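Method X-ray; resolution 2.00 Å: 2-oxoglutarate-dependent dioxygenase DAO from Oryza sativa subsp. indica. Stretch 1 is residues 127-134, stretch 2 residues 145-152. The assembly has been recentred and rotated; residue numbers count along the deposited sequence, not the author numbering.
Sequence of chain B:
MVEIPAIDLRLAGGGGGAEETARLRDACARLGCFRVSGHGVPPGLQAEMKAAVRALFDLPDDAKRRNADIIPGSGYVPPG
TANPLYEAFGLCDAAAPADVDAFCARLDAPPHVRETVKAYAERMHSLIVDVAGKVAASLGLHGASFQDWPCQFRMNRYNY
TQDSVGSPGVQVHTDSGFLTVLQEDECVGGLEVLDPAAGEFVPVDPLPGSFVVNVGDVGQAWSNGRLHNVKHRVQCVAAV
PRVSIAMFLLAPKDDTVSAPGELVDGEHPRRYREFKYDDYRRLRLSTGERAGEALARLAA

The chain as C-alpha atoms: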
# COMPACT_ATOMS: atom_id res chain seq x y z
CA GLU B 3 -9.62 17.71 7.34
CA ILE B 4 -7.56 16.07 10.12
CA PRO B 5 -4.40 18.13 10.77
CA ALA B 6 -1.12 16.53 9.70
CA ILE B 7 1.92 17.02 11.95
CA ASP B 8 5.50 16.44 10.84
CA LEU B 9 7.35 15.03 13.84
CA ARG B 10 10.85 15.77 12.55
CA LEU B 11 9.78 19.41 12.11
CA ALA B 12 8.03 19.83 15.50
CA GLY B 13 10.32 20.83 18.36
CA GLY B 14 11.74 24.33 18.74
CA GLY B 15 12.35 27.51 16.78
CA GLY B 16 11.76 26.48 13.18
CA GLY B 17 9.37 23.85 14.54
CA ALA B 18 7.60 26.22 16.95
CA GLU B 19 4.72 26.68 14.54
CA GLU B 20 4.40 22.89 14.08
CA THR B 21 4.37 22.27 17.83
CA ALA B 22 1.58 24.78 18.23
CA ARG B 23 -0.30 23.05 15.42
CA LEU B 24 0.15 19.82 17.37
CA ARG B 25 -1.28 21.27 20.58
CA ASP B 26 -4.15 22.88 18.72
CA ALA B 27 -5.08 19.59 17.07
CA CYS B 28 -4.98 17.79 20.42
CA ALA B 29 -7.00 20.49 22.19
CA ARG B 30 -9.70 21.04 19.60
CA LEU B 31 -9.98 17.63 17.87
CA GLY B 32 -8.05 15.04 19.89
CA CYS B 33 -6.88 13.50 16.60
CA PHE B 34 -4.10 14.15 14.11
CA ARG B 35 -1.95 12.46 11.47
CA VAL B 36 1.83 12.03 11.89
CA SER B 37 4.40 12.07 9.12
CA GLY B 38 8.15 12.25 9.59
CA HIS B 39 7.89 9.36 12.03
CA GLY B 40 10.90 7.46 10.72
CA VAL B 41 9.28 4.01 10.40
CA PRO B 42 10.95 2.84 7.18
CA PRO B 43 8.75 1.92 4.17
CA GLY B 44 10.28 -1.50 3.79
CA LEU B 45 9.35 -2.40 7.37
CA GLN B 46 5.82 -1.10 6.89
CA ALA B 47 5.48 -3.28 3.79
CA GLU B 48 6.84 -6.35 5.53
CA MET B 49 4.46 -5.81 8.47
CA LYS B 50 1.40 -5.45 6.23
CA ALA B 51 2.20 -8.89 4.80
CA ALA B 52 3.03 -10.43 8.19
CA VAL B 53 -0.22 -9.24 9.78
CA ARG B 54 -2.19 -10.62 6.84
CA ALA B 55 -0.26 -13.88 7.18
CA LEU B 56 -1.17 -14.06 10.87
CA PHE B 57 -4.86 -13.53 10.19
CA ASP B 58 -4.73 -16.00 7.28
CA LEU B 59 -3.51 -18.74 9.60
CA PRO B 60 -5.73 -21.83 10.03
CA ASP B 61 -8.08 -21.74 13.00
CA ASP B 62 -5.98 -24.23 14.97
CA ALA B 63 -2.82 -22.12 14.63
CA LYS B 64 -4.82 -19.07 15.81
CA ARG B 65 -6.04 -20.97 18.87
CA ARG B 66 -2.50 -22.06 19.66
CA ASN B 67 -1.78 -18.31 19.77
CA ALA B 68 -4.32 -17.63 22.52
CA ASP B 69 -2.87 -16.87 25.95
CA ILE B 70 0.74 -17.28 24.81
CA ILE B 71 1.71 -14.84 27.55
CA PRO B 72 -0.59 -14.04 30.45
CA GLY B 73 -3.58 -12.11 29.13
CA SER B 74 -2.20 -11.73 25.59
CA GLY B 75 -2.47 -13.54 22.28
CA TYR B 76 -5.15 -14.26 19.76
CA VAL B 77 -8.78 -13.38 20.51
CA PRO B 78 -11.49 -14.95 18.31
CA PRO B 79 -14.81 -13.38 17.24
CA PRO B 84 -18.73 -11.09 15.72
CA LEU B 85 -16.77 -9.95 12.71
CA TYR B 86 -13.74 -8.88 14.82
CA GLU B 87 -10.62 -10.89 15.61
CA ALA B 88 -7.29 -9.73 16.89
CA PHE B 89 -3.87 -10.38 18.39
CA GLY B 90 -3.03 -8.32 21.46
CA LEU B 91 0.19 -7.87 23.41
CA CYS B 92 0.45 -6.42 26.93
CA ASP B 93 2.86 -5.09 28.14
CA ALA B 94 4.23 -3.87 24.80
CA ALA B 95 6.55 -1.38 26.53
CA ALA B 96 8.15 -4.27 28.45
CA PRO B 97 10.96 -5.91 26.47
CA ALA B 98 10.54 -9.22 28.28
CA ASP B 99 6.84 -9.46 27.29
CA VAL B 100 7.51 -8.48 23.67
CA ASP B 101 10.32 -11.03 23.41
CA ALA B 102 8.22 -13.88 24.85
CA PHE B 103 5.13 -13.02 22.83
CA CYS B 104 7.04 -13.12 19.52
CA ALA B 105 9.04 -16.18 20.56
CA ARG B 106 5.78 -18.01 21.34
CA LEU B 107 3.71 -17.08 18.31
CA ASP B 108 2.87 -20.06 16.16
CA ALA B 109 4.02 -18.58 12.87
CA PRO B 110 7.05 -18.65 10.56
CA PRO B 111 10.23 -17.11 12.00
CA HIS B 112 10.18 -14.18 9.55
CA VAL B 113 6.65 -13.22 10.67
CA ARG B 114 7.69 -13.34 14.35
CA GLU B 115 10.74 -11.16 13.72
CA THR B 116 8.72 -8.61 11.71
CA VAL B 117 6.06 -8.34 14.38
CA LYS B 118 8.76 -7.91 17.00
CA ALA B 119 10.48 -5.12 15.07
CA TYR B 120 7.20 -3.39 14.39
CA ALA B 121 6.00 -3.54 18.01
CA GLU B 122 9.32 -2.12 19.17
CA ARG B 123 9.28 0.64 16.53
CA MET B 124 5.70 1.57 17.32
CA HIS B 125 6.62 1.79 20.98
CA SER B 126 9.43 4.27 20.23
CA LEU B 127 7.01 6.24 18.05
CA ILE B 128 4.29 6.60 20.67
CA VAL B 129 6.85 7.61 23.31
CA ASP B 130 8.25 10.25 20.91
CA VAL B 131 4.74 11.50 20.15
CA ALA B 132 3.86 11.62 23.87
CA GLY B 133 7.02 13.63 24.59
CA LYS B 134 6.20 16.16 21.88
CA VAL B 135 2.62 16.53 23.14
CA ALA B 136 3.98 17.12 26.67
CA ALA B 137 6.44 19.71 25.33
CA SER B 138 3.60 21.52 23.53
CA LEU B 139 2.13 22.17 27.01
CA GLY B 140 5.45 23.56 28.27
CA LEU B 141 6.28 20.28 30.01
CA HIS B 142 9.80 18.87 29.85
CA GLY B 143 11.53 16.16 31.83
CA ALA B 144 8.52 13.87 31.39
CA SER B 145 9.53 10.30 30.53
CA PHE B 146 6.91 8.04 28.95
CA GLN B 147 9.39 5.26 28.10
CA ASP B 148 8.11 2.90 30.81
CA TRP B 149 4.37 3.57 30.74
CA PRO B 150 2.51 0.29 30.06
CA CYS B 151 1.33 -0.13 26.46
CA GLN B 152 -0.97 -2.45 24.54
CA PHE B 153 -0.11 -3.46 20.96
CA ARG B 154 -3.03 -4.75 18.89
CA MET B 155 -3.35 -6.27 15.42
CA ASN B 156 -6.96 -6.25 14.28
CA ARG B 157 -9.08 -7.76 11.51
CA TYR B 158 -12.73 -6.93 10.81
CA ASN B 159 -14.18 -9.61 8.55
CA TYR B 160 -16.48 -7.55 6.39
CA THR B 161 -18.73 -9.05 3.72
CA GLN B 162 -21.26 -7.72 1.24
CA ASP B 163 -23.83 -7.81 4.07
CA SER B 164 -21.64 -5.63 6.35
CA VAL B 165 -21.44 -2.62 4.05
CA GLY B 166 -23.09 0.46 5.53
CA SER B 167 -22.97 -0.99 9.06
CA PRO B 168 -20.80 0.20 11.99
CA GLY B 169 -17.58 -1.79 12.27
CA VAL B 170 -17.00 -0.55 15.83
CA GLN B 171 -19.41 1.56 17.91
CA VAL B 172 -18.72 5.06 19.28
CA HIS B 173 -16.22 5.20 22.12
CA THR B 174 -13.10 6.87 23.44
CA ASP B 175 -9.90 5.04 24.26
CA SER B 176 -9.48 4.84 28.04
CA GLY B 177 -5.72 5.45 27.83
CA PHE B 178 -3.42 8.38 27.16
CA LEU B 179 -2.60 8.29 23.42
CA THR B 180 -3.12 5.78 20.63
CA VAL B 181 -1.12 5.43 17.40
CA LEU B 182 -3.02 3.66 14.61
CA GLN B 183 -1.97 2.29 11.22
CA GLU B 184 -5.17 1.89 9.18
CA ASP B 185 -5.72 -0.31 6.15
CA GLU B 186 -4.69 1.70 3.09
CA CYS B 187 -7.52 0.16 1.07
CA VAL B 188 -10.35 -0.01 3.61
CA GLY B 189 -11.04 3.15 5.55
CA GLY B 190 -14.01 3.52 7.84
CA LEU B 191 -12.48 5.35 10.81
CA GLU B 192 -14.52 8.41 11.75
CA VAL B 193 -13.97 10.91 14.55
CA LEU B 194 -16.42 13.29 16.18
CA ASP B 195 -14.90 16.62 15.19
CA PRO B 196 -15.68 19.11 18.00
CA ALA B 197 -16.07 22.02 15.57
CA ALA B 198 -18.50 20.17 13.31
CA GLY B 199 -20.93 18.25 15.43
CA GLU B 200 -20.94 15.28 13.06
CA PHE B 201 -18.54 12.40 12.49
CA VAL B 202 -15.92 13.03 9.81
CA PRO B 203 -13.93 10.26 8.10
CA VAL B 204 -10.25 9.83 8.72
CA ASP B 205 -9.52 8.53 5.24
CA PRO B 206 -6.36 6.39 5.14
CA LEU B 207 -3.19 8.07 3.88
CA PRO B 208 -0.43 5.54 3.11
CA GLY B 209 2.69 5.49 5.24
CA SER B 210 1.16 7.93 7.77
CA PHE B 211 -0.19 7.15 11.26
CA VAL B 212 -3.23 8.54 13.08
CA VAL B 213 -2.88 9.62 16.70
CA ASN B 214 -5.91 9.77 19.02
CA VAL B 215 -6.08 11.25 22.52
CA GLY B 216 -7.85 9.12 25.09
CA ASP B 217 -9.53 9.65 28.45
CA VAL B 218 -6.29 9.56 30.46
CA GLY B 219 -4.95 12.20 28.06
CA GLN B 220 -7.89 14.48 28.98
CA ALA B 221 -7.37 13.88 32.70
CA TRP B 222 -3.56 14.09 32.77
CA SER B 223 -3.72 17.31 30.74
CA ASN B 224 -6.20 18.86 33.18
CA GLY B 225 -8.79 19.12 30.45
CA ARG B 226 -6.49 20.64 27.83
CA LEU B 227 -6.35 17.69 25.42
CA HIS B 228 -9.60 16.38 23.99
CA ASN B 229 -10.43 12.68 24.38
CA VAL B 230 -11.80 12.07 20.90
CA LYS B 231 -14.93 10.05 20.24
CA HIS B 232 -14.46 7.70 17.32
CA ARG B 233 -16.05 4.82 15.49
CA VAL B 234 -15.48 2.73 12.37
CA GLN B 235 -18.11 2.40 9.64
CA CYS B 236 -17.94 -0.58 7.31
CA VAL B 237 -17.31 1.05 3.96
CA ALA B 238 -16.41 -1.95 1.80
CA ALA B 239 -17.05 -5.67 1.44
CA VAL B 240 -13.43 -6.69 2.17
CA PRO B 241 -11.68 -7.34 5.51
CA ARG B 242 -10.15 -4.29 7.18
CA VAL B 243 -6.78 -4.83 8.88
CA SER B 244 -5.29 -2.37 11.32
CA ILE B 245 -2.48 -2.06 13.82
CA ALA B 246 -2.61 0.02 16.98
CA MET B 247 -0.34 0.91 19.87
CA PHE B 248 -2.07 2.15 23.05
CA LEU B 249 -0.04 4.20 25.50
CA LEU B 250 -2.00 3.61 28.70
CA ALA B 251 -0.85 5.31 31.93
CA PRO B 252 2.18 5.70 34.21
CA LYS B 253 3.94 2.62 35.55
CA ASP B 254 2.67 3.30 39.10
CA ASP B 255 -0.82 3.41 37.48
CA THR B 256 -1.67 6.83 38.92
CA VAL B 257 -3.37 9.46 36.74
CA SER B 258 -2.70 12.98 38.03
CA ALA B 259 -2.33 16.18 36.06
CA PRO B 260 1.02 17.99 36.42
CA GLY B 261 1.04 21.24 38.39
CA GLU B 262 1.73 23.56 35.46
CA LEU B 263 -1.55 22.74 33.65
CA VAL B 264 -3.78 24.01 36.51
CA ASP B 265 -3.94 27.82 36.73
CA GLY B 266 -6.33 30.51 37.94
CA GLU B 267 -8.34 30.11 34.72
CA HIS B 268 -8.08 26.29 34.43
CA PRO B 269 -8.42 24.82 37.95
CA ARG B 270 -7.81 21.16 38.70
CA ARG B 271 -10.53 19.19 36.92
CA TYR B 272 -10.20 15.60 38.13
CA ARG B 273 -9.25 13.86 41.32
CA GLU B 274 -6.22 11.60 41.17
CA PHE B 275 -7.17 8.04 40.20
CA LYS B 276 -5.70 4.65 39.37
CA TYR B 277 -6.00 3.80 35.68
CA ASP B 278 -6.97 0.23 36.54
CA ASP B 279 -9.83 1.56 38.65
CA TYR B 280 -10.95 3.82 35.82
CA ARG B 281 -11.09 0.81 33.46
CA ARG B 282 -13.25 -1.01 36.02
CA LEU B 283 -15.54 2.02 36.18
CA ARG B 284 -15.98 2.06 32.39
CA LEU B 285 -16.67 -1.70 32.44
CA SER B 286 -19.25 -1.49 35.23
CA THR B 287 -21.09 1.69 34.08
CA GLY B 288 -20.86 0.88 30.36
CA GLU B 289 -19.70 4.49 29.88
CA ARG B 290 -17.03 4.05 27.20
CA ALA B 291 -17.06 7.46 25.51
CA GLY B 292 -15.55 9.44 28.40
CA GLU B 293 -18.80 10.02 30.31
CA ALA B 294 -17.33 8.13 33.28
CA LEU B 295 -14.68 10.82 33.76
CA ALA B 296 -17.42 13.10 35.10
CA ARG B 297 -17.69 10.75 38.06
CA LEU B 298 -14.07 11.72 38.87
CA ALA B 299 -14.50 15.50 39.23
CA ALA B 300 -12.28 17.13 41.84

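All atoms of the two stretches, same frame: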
# COMPACT_ATOMS: atom_id res chain seq x y z
N LEU B 127 7.80 5.18 18.66
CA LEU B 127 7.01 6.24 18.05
C LEU B 127 6.07 6.85 19.07
O LEU B 127 6.03 8.06 19.22
CB LEU B 127 6.27 5.71 16.83
CG LEU B 127 5.35 6.68 16.09
CD1 LEU B 127 6.08 7.94 15.66
CD2 LEU B 127 4.73 5.98 14.89
N ILE B 128 5.33 6.03 19.82
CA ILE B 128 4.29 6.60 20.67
C ILE B 128 4.94 7.33 21.84
O ILE B 128 4.41 8.33 22.31
CB ILE B 128 3.31 5.51 21.11
CG1 ILE B 128 1.95 6.03 21.58
CG2 ILE B 128 3.94 4.62 22.18
CD1 ILE B 128 1.58 7.42 21.19
N VAL B 129 6.12 6.88 22.28
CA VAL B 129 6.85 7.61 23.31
C VAL B 129 7.30 8.98 22.77
O VAL B 129 7.16 10.00 23.44
CB VAL B 129 8.04 6.77 23.79
CG1 VAL B 129 8.99 7.58 24.67
CG2 VAL B 129 7.53 5.54 24.57
N ASP B 130 7.83 9.01 21.54
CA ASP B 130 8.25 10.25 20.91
C ASP B 130 7.06 11.20 20.73
O ASP B 130 7.14 12.39 21.09
CB ASP B 130 8.92 9.96 19.56
CG ASP B 130 9.47 11.22 18.88
OD1 ASP B 130 10.15 12.02 19.56
OD2 ASP B 130 9.24 11.41 17.68
N VAL B 131 5.94 10.68 20.24
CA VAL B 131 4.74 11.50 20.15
C VAL B 131 4.32 12.02 21.53
O VAL B 131 4.06 13.22 21.70
CB VAL B 131 3.62 10.69 19.48
CG1 VAL B 131 2.32 11.50 19.54
CG2 VAL B 131 3.98 10.37 18.04
N ALA B 132 4.24 11.14 22.53
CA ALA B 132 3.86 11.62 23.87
C ALA B 132 4.77 12.75 24.34
O ALA B 132 4.29 13.76 24.86
CB ALA B 132 3.87 10.47 24.87
N GLY B 133 6.09 12.59 24.17
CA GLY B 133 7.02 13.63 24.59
C GLY B 133 6.77 14.96 23.92
O GLY B 133 6.86 16.02 24.55
N LYS B 134 6.47 14.94 22.61
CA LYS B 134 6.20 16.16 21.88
C LYS B 134 4.89 16.80 22.32
O LYS B 134 4.82 18.02 22.46
CB LYS B 134 6.21 15.89 20.37
CG LYS B 134 7.62 15.59 19.87
CD LYS B 134 7.63 15.20 18.41
CE LYS B 134 9.03 15.38 17.79
NZ LYS B 134 10.14 14.84 18.63
N SER B 145 9.14 11.53 31.21
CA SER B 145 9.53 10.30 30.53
C SER B 145 8.33 9.38 30.45
O SER B 145 7.73 9.03 31.47
CB SER B 145 10.68 9.60 31.25
OG SER B 145 10.98 8.37 30.61
N PHE B 146 7.98 8.99 29.23
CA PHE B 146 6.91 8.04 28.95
C PHE B 146 7.45 6.65 28.61
O PHE B 146 6.67 5.70 28.42
CB PHE B 146 6.07 8.57 27.79
CG PHE B 146 5.31 9.82 28.09
CD1 PHE B 146 4.10 9.77 28.72
CD2 PHE B 146 5.81 11.06 27.69
CE1 PHE B 146 3.36 10.96 28.95
CE2 PHE B 146 5.08 12.25 27.94
CZ PHE B 146 3.86 12.17 28.57
N GLN B 147 8.77 6.50 28.57
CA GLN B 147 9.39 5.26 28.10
C GLN B 147 8.85 4.02 28.81
O GLN B 147 8.78 2.94 28.20
CB GLN B 147 10.91 5.36 28.29
CG GLN B 147 11.68 4.16 27.82
CD GLN B 147 11.51 3.90 26.33
OE1 GLN B 147 11.23 4.81 25.55
NE2 GLN B 147 11.68 2.64 25.94
N ASP B 148 8.45 4.12 30.08
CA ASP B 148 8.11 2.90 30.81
C ASP B 148 6.62 2.79 31.13
O ASP B 148 6.19 1.89 31.86
CB ASP B 148 8.93 2.80 32.09
CG ASP B 148 8.38 3.66 33.20
OD1 ASP B 148 7.97 4.80 32.94
OD2 ASP B 148 8.36 3.17 34.35
N TRP B 149 5.81 3.70 30.60
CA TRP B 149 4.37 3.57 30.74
C TRP B 149 3.91 2.27 30.07
O TRP B 149 4.26 2.03 28.90
CB TRP B 149 3.66 4.76 30.11
CG TRP B 149 3.72 6.06 30.85
CD1 TRP B 149 4.74 6.53 31.64
CD2 TRP B 149 2.71 7.08 30.83
NE1 TRP B 149 4.41 7.78 32.13
CE2 TRP B 149 3.16 8.13 31.67
CE3 TRP B 149 1.44 7.18 30.25
CZ2 TRP B 149 2.41 9.27 31.88
CZ3 TRP B 149 0.70 8.33 30.48
CH2 TRP B 149 1.19 9.35 31.28
N PRO B 150 3.09 1.46 30.73
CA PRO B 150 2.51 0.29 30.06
C PRO B 150 1.80 0.64 28.75
O PRO B 150 1.15 1.69 28.62
CB PRO B 150 1.54 -0.26 31.10
CG PRO B 150 2.25 0.03 32.40
CD PRO B 150 2.77 1.46 32.17
N CYS B 151 1.92 -0.28 27.79
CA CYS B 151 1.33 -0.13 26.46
C CYS B 151 0.66 -1.43 26.05
O CYS B 151 1.04 -2.52 26.49
CB CYS B 151 2.38 0.21 25.38
SG CYS B 151 3.10 1.88 25.48
N GLN B 152 -0.37 -1.30 25.22
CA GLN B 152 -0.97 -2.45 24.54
C GLN B 152 -0.79 -2.32 23.02
O GLN B 152 -1.05 -1.25 22.44
CB GLN B 152 -2.45 -2.60 24.91
CG GLN B 152 -3.21 -3.64 24.04
CD GLN B 152 -3.74 -4.85 24.80
OE1 GLN B 152 -3.57 -4.96 26.01
NE2 GLN B 152 -4.38 -5.76 24.08

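Stretch 2 packs against the helical segment 127-134, part of a longer helix, and the contact is small and made by van der Waals contacts, burying 276 Å² with both sides summed; no hydrogen bond joins the two segments. Ser-145, at the start of the stretch, directs its CA-to-CB bond away from the helix and makes no contact. The next residue, Phe-146, contributes more than half of the area that stretch 2 buries. Its CB points toward the helix, and with chi1 in the m rotamer Ala-132 lies over one face of the ring, its CB 3.6 Å from the ring centroid and only 16° off the ring normal, a CH-pi contact. The closest atoms of this pair, Ala-132 CB and Phe-146 CD2, are 3.5 Å apart. Gly-133 N lies 3.8 Å from Phe-146 CD2, but this amide is already engaged within the helix, donating to Val-129 O at 2.9 Å. Val-129 packs against the base of the same residue, with Val-129 CG1 4.4 Å from Phe-146 CB and Val-129 CG2 3.9 Å from Phe-146 O.

Phe-146 O also accepts a hydrogen bond from Trp-149 N at 3.1 Å, closing the type I turn from Phe-146 to Trp-149. Within the turn, Gln-147 starts away from the helix, yet its side chain bends back through a p chi2 and brings Gln-147 OE1 to 3.7 Å from Val-129 CG1, a van der Waals contact at the exposed margin. The CA-to-CB bond of Asp-148 points away, and Trp-149, although its CB faces the helix, stays out of contact: its nearest approach is Trp-149 CE3 to Ala-132 CB, 6.8 Å. Pro-150 is out of reach. Contact resumes where the strand begins, as the CA-to-CB bond of Cys-151 points toward the helix and Cys-151 SG meets Ile-128 CG2 at 4.4 Å, a loose apolar contact between two buried residues.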